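Local coordinates for NAD-dependent epimerase/dehydratase domain-containing protein (PDB 3IUS) that is of unknown function but probably binds NAD(P) through a Rossmann-type domain, as in relatives of the short-chain dehydrogenase/reductase and epimerase family, at residues S181-E186 with Y205-D210; R172-G177 with P214-I219. All coordinates share one frame; numbering follows the deposited sequence.

Contact 1 (S181-E186 with Y205-D210); sequences SRIHVE and YNVCDD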
ATOM      1  N   SER A 181       3.780   3.071  10.871  1.00 18.33           N
ATOM      2  CA  SER A 181       4.335   3.629   9.659  1.00 16.27           C
ATOM      3  C   SER A 181       3.223   4.099   8.735  1.00 14.14           C
ATOM      4  O   SER A 181       2.185   3.439   8.605  1.00 15.55           O
ATOM      5  CB  SER A 181       5.189   2.589   8.931  1.00 14.69           C
ATOM      6  OG  SER A 181       6.085   1.975   9.828  1.00 21.17           O
ATOM      7  N   ARG A 182       3.459   5.234   8.085  1.00 14.46           N
ATOM      8  CA  ARG A 182       2.515   5.798   7.129  1.00 15.75           C
ATOM      9  C   ARG A 182       3.173   6.129   5.796  1.00 14.33           C
ATOM     10  O   ARG A 182       4.368   6.408   5.738  1.00 14.52           O
ATOM     11  CB  ARG A 182       1.914   7.090   7.676  1.00 21.72           C
ATOM     12  CG  ARG A 182       1.669   7.108   9.164  1.00 30.55           C
ATOM     13  CD  ARG A 182       0.836   8.325   9.522  1.00 35.05           C
ATOM     14  NE  ARG A 182      -0.397   8.357   8.738  1.00 42.10           N
ATOM     15  CZ  ARG A 182      -1.079   9.460   8.441  1.00 39.88           C
ATOM     16  NH1 ARG A 182      -0.659  10.648   8.855  1.00 39.11           N
ATOM     17  NH2 ARG A 182      -2.182   9.377   7.719  1.00 46.96           N
ATOM     18  N   ILE A 183       2.362   6.154   4.741  1.00 14.54           N
ATOM     19  CA  ILE A 183       2.793   6.610   3.425  1.00 21.24           C
ATOM     20  C   ILE A 183       1.650   7.315   2.688  1.00 14.82           C
ATOM     21  O   ILE A 183       0.516   6.847   2.701  1.00 15.90           O
ATOM     22  CB  ILE A 183       3.327   5.437   2.575  1.00 19.89           C
ATOM     23  CG1 ILE A 183       3.972   5.949   1.284  1.00 17.56           C
ATOM     24  CG2 ILE A 183       2.215   4.431   2.273  1.00 14.69           C
ATOM     25  CD1 ILE A 183       5.285   6.666   1.489  1.00 19.10           C
ATOM     26  N   HIS A 184       1.953   8.452   2.070  1.00 14.81           N
ATOM     27  CA  HIS A 184       0.969   9.183   1.279  1.00 16.17           C
ATOM     28  C   HIS A 184       0.816   8.507  -0.076  1.00 15.18           C
ATOM     29  O   HIS A 184       1.808   8.099  -0.689  1.00 16.30           O
ATOM     30  CB  HIS A 184       1.384  10.644   1.098  1.00 18.42           C
ATOM     31  CG  HIS A 184       0.328  11.494   0.466  1.00 20.36           C
ATOM     32  ND1 HIS A 184      -0.366  12.461   1.163  1.00 17.53           N
ATOM     33  CD2 HIS A 184      -0.166  11.510  -0.794  1.00 15.48           C
ATOM     34  CE1 HIS A 184      -1.236  13.042   0.355  1.00 15.71           C
ATOM     35  NE2 HIS A 184      -1.133  12.483  -0.837  1.00 24.30           N
ATOM     36  N   VAL A 185      -0.425   8.378  -0.535  1.00 16.17           N
ATOM     37  CA  VAL A 185      -0.709   7.660  -1.776  1.00 19.28           C
ATOM     38  C   VAL A 185       0.030   8.237  -2.992  1.00 16.59           C
ATOM     39  O   VAL A 185       0.431   7.491  -3.900  1.00 16.90           O
ATOM     40  CB  VAL A 185      -2.236   7.556  -2.037  1.00 22.88           C
ATOM     41  CG1 VAL A 185      -2.849   8.935  -2.274  1.00 16.18           C
ATOM     42  CG2 VAL A 185      -2.525   6.603  -3.191  1.00 18.86           C
ATOM     43  N   GLU A 186       0.234   9.552  -3.006  1.00 15.52           N
ATOM     44  CA  GLU A 186       1.000  10.178  -4.088  1.00 19.14           C
ATOM     45  C   GLU A 186       2.442   9.676  -4.131  1.00 21.00           C
ATOM     46  O   GLU A 186       3.022   9.513  -5.206  1.00 17.89           O
ATOM     47  CB  GLU A 186       0.964  11.704  -3.989  1.00 22.83           C
ATOM     48  CG  GLU A 186      -0.316  12.328  -4.536  1.00 36.04           C
ATOM     49  CD  GLU A 186      -0.468  12.158  -6.044  1.00 46.19           C
ATOM     50  OE1 GLU A 186      -1.598  12.334  -6.554  1.00 49.63           O
ATOM     51  OE2 GLU A 186       0.536  11.854  -6.722  1.00 46.98           O
ATOM     52  N   TYR A 205      11.148  -3.360  -1.861  1.00 15.59           N
ATOM     53  CA  TYR A 205      11.274  -1.978  -1.427  1.00 13.58           C
ATOM     54  C   TYR A 205      10.262  -1.713  -0.342  1.00 13.61           C
ATOM     55  O   TYR A 205       9.081  -1.980  -0.537  1.00 13.80           O
ATOM     56  CB  TYR A 205      10.965  -1.006  -2.567  1.00 13.70           C
ATOM     57  CG  TYR A 205      11.769  -1.242  -3.819  1.00 13.73           C
ATOM     58  CD1 TYR A 205      13.017  -0.662  -3.980  1.00 17.03           C
ATOM     59  CD2 TYR A 205      11.270  -2.031  -4.843  1.00 18.28           C
ATOM     60  CE1 TYR A 205      13.757  -0.876  -5.129  1.00 20.30           C
ATOM     61  CE2 TYR A 205      12.001  -2.252  -5.995  1.00 17.14           C
ATOM     62  CZ  TYR A 205      13.236  -1.665  -6.136  1.00 19.12           C
ATOM     63  OH  TYR A 205      13.963  -1.894  -7.286  1.00 17.80           O
ATOM     64  N   ASN A 206      10.734  -1.198   0.786  1.00 13.42           N
ATOM     65  CA  ASN A 206       9.839  -0.628   1.794  1.00 13.44           C
ATOM     66  C   ASN A 206       9.297   0.699   1.290  1.00 18.06           C
ATOM     67  O   ASN A 206      10.055   1.534   0.806  1.00 15.62           O
ATOM     68  CB  ASN A 206      10.587  -0.370   3.097  1.00 13.22           C
ATOM     69  CG  ASN A 206      10.960  -1.634   3.821  1.00 13.14           C
ATOM     70  OD1 ASN A 206      11.857  -1.628   4.669  1.00 16.68           O
ATOM     71  ND2 ASN A 206      10.287  -2.726   3.498  1.00 13.28           N
ATOM     72  N   VAL A 207       7.992   0.921   1.434  1.00 16.11           N
ATOM     73  CA  VAL A 207       7.401   2.162   0.958  1.00 13.84           C
ATOM     74  C   VAL A 207       6.682   2.824   2.114  1.00 13.86           C
ATOM     75  O   VAL A 207       5.525   2.525   2.389  1.00 16.61           O
ATOM     76  CB  VAL A 207       6.443   1.944  -0.236  1.00 14.10           C
ATOM     77  CG1 VAL A 207       5.962   3.283  -0.769  1.00 14.21           C
ATOM     78  CG2 VAL A 207       7.152   1.167  -1.346  1.00 14.10           C
ATOM     79  N   CYS A 208       7.405   3.702   2.799  1.00 13.69           N
ATOM     80  CA  CYS A 208       6.901   4.397   3.978  1.00 13.70           C
ATOM     81  C   CYS A 208       7.593   5.751   4.044  1.00 13.59           C
ATOM     82  O   CYS A 208       8.610   5.954   3.394  1.00 13.46           O
ATOM     83  CB  CYS A 208       7.228   3.601   5.243  1.00 22.43           C
ATOM     84  SG  CYS A 208       8.997   3.166   5.396  1.00 19.98           S
ATOM     85  N   ASP A 209       7.058   6.671   4.836  1.00 13.66           N
ATOM     86  CA  ASP A 209       7.702   7.968   4.975  1.00 18.48           C
ATOM     87  C   ASP A 209       8.816   7.968   6.031  1.00 15.49           C
ATOM     88  O   ASP A 209       9.214   6.913   6.530  1.00 13.56           O
ATOM     89  CB  ASP A 209       6.669   9.081   5.211  1.00 13.76           C
ATOM     90  CG  ASP A 209       6.090   9.060   6.601  1.00 13.83           C
ATOM     91  OD1 ASP A 209       6.659   8.381   7.487  1.00 16.68           O
ATOM     92  OD2 ASP A 209       5.065   9.745   6.813  1.00 15.22           O
ATOM     93  N   ASP A 210       9.314   9.156   6.355  1.00 13.27           N
ATOM     94  CA  ASP A 210      10.514   9.302   7.172  1.00 14.20           C
ATOM     95  C   ASP A 210      10.283   9.252   8.676  1.00 17.51           C
ATOM     96  O   ASP A 210      11.241   9.190   9.448  1.00 15.33           O
ATOM     97  CB  ASP A 210      11.216  10.619   6.837  1.00 13.21           C
ATOM     98  CG  ASP A 210      11.921  10.576   5.500  1.00 14.21           C
ATOM     99  OD1 ASP A 210      12.043   9.475   4.937  1.00 20.91           O
ATOM    100  OD2 ASP A 210      12.342  11.645   5.019  1.00 18.23           O
TER
HETATM  101  O   HOH W   1       5.631   6.727   9.174  1.00 15.20           O
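A single direct hydrogen bond carries the polar part of this crossing: the backbone N-H of D209 reaches the carbonyl oxygen of R182, with D209 N and R182 O 2.8 Å apart. The donor sits nearly along the C=O axis (163° at the oxygen), and the N-H points at its target at 159°. The D209 carboxylate folds back over the same carbonyl, its CG lying in the crowded position between backbone N and carbonyl carbon. A water bridges the two segments beside this bond: it accepts from R182 N at 2.9 Å and can donate to D209 OD1, 2.6 Å away. OD1 also takes the backbone N-H of E211, so it is held by that donor and the water, while the R182 guanidinium leads off to a cation-pi contact with Y155.

Apolar contact is the work of I183. Its CG1, anti to the backbone N, meets V207 CG1 obliquely at 3.9 Å, and the terminal CD1 lies over the backbone of C208, 3.6 Å from C208 C.

Both strands pair in parallel with 146-155, at successive parts of it, in the Rossmann-type sheet, but here the chains run at 99° to each other. One nearly straight backbone hydrogen bond and a water bridge join their diverging ends, giving R182 N, R182 O and the buried D209 polar partners beside the aliphatic I183-V207 contact.

Contact 2 (R172-G177 with P214-I219); sequences RIIKPG and PPQDVI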
ATOM      1  N   ARG A 172      -8.222   8.446  21.354  1.00 33.04           N
ATOM      2  CA  ARG A 172      -6.814   8.184  21.097  1.00 24.22           C
ATOM      3  C   ARG A 172      -6.352   7.015  21.957  1.00 25.29           C
ATOM      4  O   ARG A 172      -6.334   7.107  23.184  1.00 29.23           O
ATOM      5  CB  ARG A 172      -5.972   9.439  21.360  1.00 18.85           C
ATOM      6  CG  ARG A 172      -6.210  10.563  20.353  1.00 19.92           C
ATOM      7  CD  ARG A 172      -5.400  11.811  20.675  1.00 20.89           C
ATOM      8  NE  ARG A 172      -5.767  12.363  21.977  1.00 28.94           N
ATOM      9  CZ  ARG A 172      -4.912  12.542  22.977  1.00 25.88           C
ATOM     10  NH1 ARG A 172      -3.630  12.236  22.814  1.00 30.90           N
ATOM     11  NH2 ARG A 172      -5.336  13.046  24.129  1.00 31.96           N
ATOM     12  N   ILE A 173      -5.997   5.907  21.311  1.00 19.98           N
ATOM     13  CA  ILE A 173      -5.524   4.726  22.022  1.00 19.32           C
ATOM     14  C   ILE A 173      -4.036   4.853  22.315  1.00 19.15           C
ATOM     15  O   ILE A 173      -3.224   5.000  21.395  1.00 21.17           O
ATOM     16  CB  ILE A 173      -5.751   3.439  21.203  1.00 23.64           C
ATOM     17  CG1 ILE A 173      -7.205   3.339  20.735  1.00 29.07           C
ATOM     18  CG2 ILE A 173      -5.337   2.215  22.005  1.00 21.63           C
ATOM     19  CD1 ILE A 173      -8.214   3.307  21.858  1.00 31.25           C
ATOM     20  N   ILE A 174      -3.676   4.772  23.591  1.00 16.15           N
ATOM     21  CA  ILE A 174      -2.286   4.942  24.008  1.00 19.01           C
ATOM     22  C   ILE A 174      -1.590   3.624  24.362  1.00 15.07           C
ATOM     23  O   ILE A 174      -1.831   3.052  25.413  1.00 17.50           O
ATOM     24  CB  ILE A 174      -2.183   5.907  25.209  1.00 26.27           C
ATOM     25  CG1 ILE A 174      -2.987   7.177  24.943  1.00 24.76           C
ATOM     26  CG2 ILE A 174      -0.728   6.249  25.502  1.00 26.74           C
ATOM     27  CD1 ILE A 174      -2.488   7.958  23.751  1.00 20.04           C
ATOM     28  N   LYS A 175      -0.723   3.136  23.474  1.00 14.82           N
ATOM     29  CA  LYS A 175       0.116   1.988  23.786  1.00 19.94           C
ATOM     30  C   LYS A 175       1.541   2.504  23.924  1.00 22.32           C
ATOM     31  O   LYS A 175       2.080   3.086  22.979  1.00 17.50           O
ATOM     32  CB  LYS A 175       0.066   0.959  22.652  1.00 17.31           C
ATOM     33  CG  LYS A 175       1.029  -0.209  22.821  1.00 28.01           C
ATOM     34  CD  LYS A 175       0.414  -1.316  23.652  1.00 27.09           C
ATOM     35  CE  LYS A 175       1.395  -2.452  23.890  1.00 26.24           C
ATOM     36  NZ  LYS A 175       1.874  -3.078  22.635  1.00 27.29           N
ATOM     37  N   PRO A 176       2.159   2.293  25.096  1.00 21.69           N
ATOM     38  CA  PRO A 176       3.478   2.866  25.366  1.00 14.08           C
ATOM     39  C   PRO A 176       4.487   2.436  24.309  1.00 13.83           C
ATOM     40  O   PRO A 176       4.581   1.245  24.011  1.00 18.21           O
ATOM     41  CB  PRO A 176       3.856   2.258  26.722  1.00 30.96           C
ATOM     42  CG  PRO A 176       2.565   1.878  27.341  1.00 28.64           C
ATOM     43  CD  PRO A 176       1.694   1.443  26.205  1.00 26.19           C
ATOM     44  N   GLY A 177       5.198   3.408  23.747  1.00 15.46           N
ATOM     45  CA  GLY A 177       6.240   3.142  22.768  1.00 18.73           C
ATOM     46  C   GLY A 177       5.739   2.879  21.363  1.00 17.19           C
ATOM     47  O   GLY A 177       6.534   2.835  20.428  1.00 14.62           O
ATOM     48  N   PRO A 214       3.476   7.817  16.605  1.00 16.84           N
ATOM     49  CA  PRO A 214       2.402   7.299  17.455  1.00 23.70           C
ATOM     50  C   PRO A 214       1.056   7.688  16.850  1.00 21.47           C
ATOM     51  O   PRO A 214       0.866   8.858  16.520  1.00 14.79           O
ATOM     52  CB  PRO A 214       2.620   8.037  18.780  1.00 23.72           C
ATOM     53  CG  PRO A 214       4.076   8.417  18.768  1.00 19.81           C
ATOM     54  CD  PRO A 214       4.382   8.721  17.331  1.00 17.57           C
ATOM     55  N   PRO A 215       0.143   6.716  16.685  1.00 23.62           N
ATOM     56  CA  PRO A 215      -1.146   6.951  16.028  1.00 15.07           C
ATOM     57  C   PRO A 215      -1.907   8.091  16.701  1.00 15.32           C
ATOM     58  O   PRO A 215      -2.611   8.842  16.033  1.00 15.53           O
ATOM     59  CB  PRO A 215      -1.886   5.618  16.233  1.00 18.45           C
ATOM     60  CG  PRO A 215      -1.129   4.928  17.352  1.00 18.43           C
ATOM     61  CD  PRO A 215       0.282   5.307  17.087  1.00 21.44           C
ATOM     62  N   GLN A 216      -1.737   8.221  18.009  1.00 15.32           N
ATOM     63  CA  GLN A 216      -2.450   9.260  18.763  1.00 15.58           C
ATOM     64  C   GLN A 216      -1.984  10.668  18.385  1.00 17.20           C
ATOM     65  O   GLN A 216      -2.703  11.645  18.598  1.00 18.98           O
ATOM     66  CB  GLN A 216      -2.327   9.035  20.276  1.00 20.57           C
ATOM     67  CG  GLN A 216      -0.917   9.164  20.851  1.00 19.07           C
ATOM     68  CD  GLN A 216      -0.159   7.843  20.848  1.00 20.99           C
ATOM     69  OE1 GLN A 216      -0.410   6.983  20.016  1.00 14.98           O
ATOM     70  NE2 GLN A 216       0.760   7.678  21.795  1.00 21.00           N
ATOM     71  N   ASP A 217      -0.782  10.765  17.819  1.00 19.80           N
ATOM     72  CA  ASP A 217      -0.226  12.058  17.432  1.00 19.38           C
ATOM     73  C   ASP A 217      -0.838  12.536  16.120  1.00 17.19           C
ATOM     74  O   ASP A 217      -0.967  13.732  15.883  1.00 15.54           O
ATOM     75  CB  ASP A 217       1.296  11.976  17.290  1.00 17.05           C
ATOM     76  CG  ASP A 217       2.015  11.932  18.629  1.00 22.37           C
ATOM     77  OD1 ASP A 217       1.345  11.935  19.684  1.00 23.34           O
ATOM     78  OD2 ASP A 217       3.260  11.910  18.620  1.00 22.97           O
ATOM     79  N   VAL A 218      -1.187  11.597  15.249  1.00 15.92           N
ATOM     80  CA  VAL A 218      -1.799  11.971  13.985  1.00 16.93           C
ATOM     81  C   VAL A 218      -3.174  12.568  14.247  1.00 18.99           C
ATOM     82  O   VAL A 218      -3.501  13.664  13.774  1.00 19.58           O
ATOM     83  CB  VAL A 218      -1.903  10.782  13.040  1.00 20.19           C
ATOM     84  CG1 VAL A 218      -2.539  11.209  11.727  1.00 22.17           C
ATOM     85  CG2 VAL A 218      -0.521  10.209  12.793  1.00 15.14           C
ATOM     86  N   ILE A 219      -3.969  11.831  15.011  1.00 16.21           N
ATOM     87  CA  ILE A 219      -5.283  12.280  15.451  1.00 19.79           C
ATOM     88  C   ILE A 219      -5.190  13.645  16.128  1.00 24.88           C
ATOM     89  O   ILE A 219      -5.971  14.557  15.832  1.00 18.33           O
ATOM     90  CB  ILE A 219      -5.888  11.255  16.424  1.00 19.31           C
ATOM     91  CG1 ILE A 219      -6.257   9.970  15.678  1.00 28.09           C
ATOM     92  CG2 ILE A 219      -7.093  11.844  17.164  1.00 16.89           C
ATOM     93  CD1 ILE A 219      -6.718   8.843  16.580  1.00 27.61           C
TER
HETATM   94  O   HOH W   2      -0.686   4.216  20.807  1.00 14.04           O
HETATM   95  O   HOH W   3       2.469   5.370  21.491  1.00 28.62           O
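Q216 lays its aliphatic part against the end of I174, the two side chains crossing at about a right angle, with Q216 CG and I174 CD1 3.5 Å apart. Its chain starts in the crowded position (chi1 65°) and bends sharply at chi2 (-90°), which carries the amide along strand 172-174 toward K175. No direct hydrogen bond spans the segments; two waters do the joining. One can donate to I173 O, at 2.7 Å, and to Q216 OE1, at 2.9 Å, while accepting from K175 N. The second accepts from Q216 NE2 at 2.9 Å and can donate to K175 O, so both ends of the amide are engaged and its rotation is probably fixed.

Farther along the helix, R172 spreads its methylenes over I219: R172 CG and I219 CG2 approach to 3.5 Å, and R172 CD lies 3.4 Å from Q216 O. A bend at chi3 (-62°) then turns the guanidinium aside, where NE bonds to the carbonyl of P231.

Strand 172-174 runs nearly antiparallel to the first turn of helix 215-226, their local axes 7.7 Å apart. The result is a small alpha/beta layer outside the main Rossmann-type sheet: a strand packed on a helix start and paired with 233-235 in a two-stranded parallel sheet.

After the strands of the Rossmann-type core up to 146-155, the chain forms strand 172-174, then strand 182-184, crosses back through helix 185-197, enters strand 204-207, and goes on to helix 215-226. Contact 1 closes the inner loop, spanning 18 residues that are mostly helix; contact 2 closes the outer one, so the two nest without crossing. The inner closure belongs to the buried part of the main parallel sheet beside strand 146-155, whereas the outer one lies near the surface, about 18 Å away between centres. R182 links the two, its NH1 packing 3.5 Å from V218 CG1, and helix 273-282 touches both R182 and V218, tying the sheet to the peripheral layer.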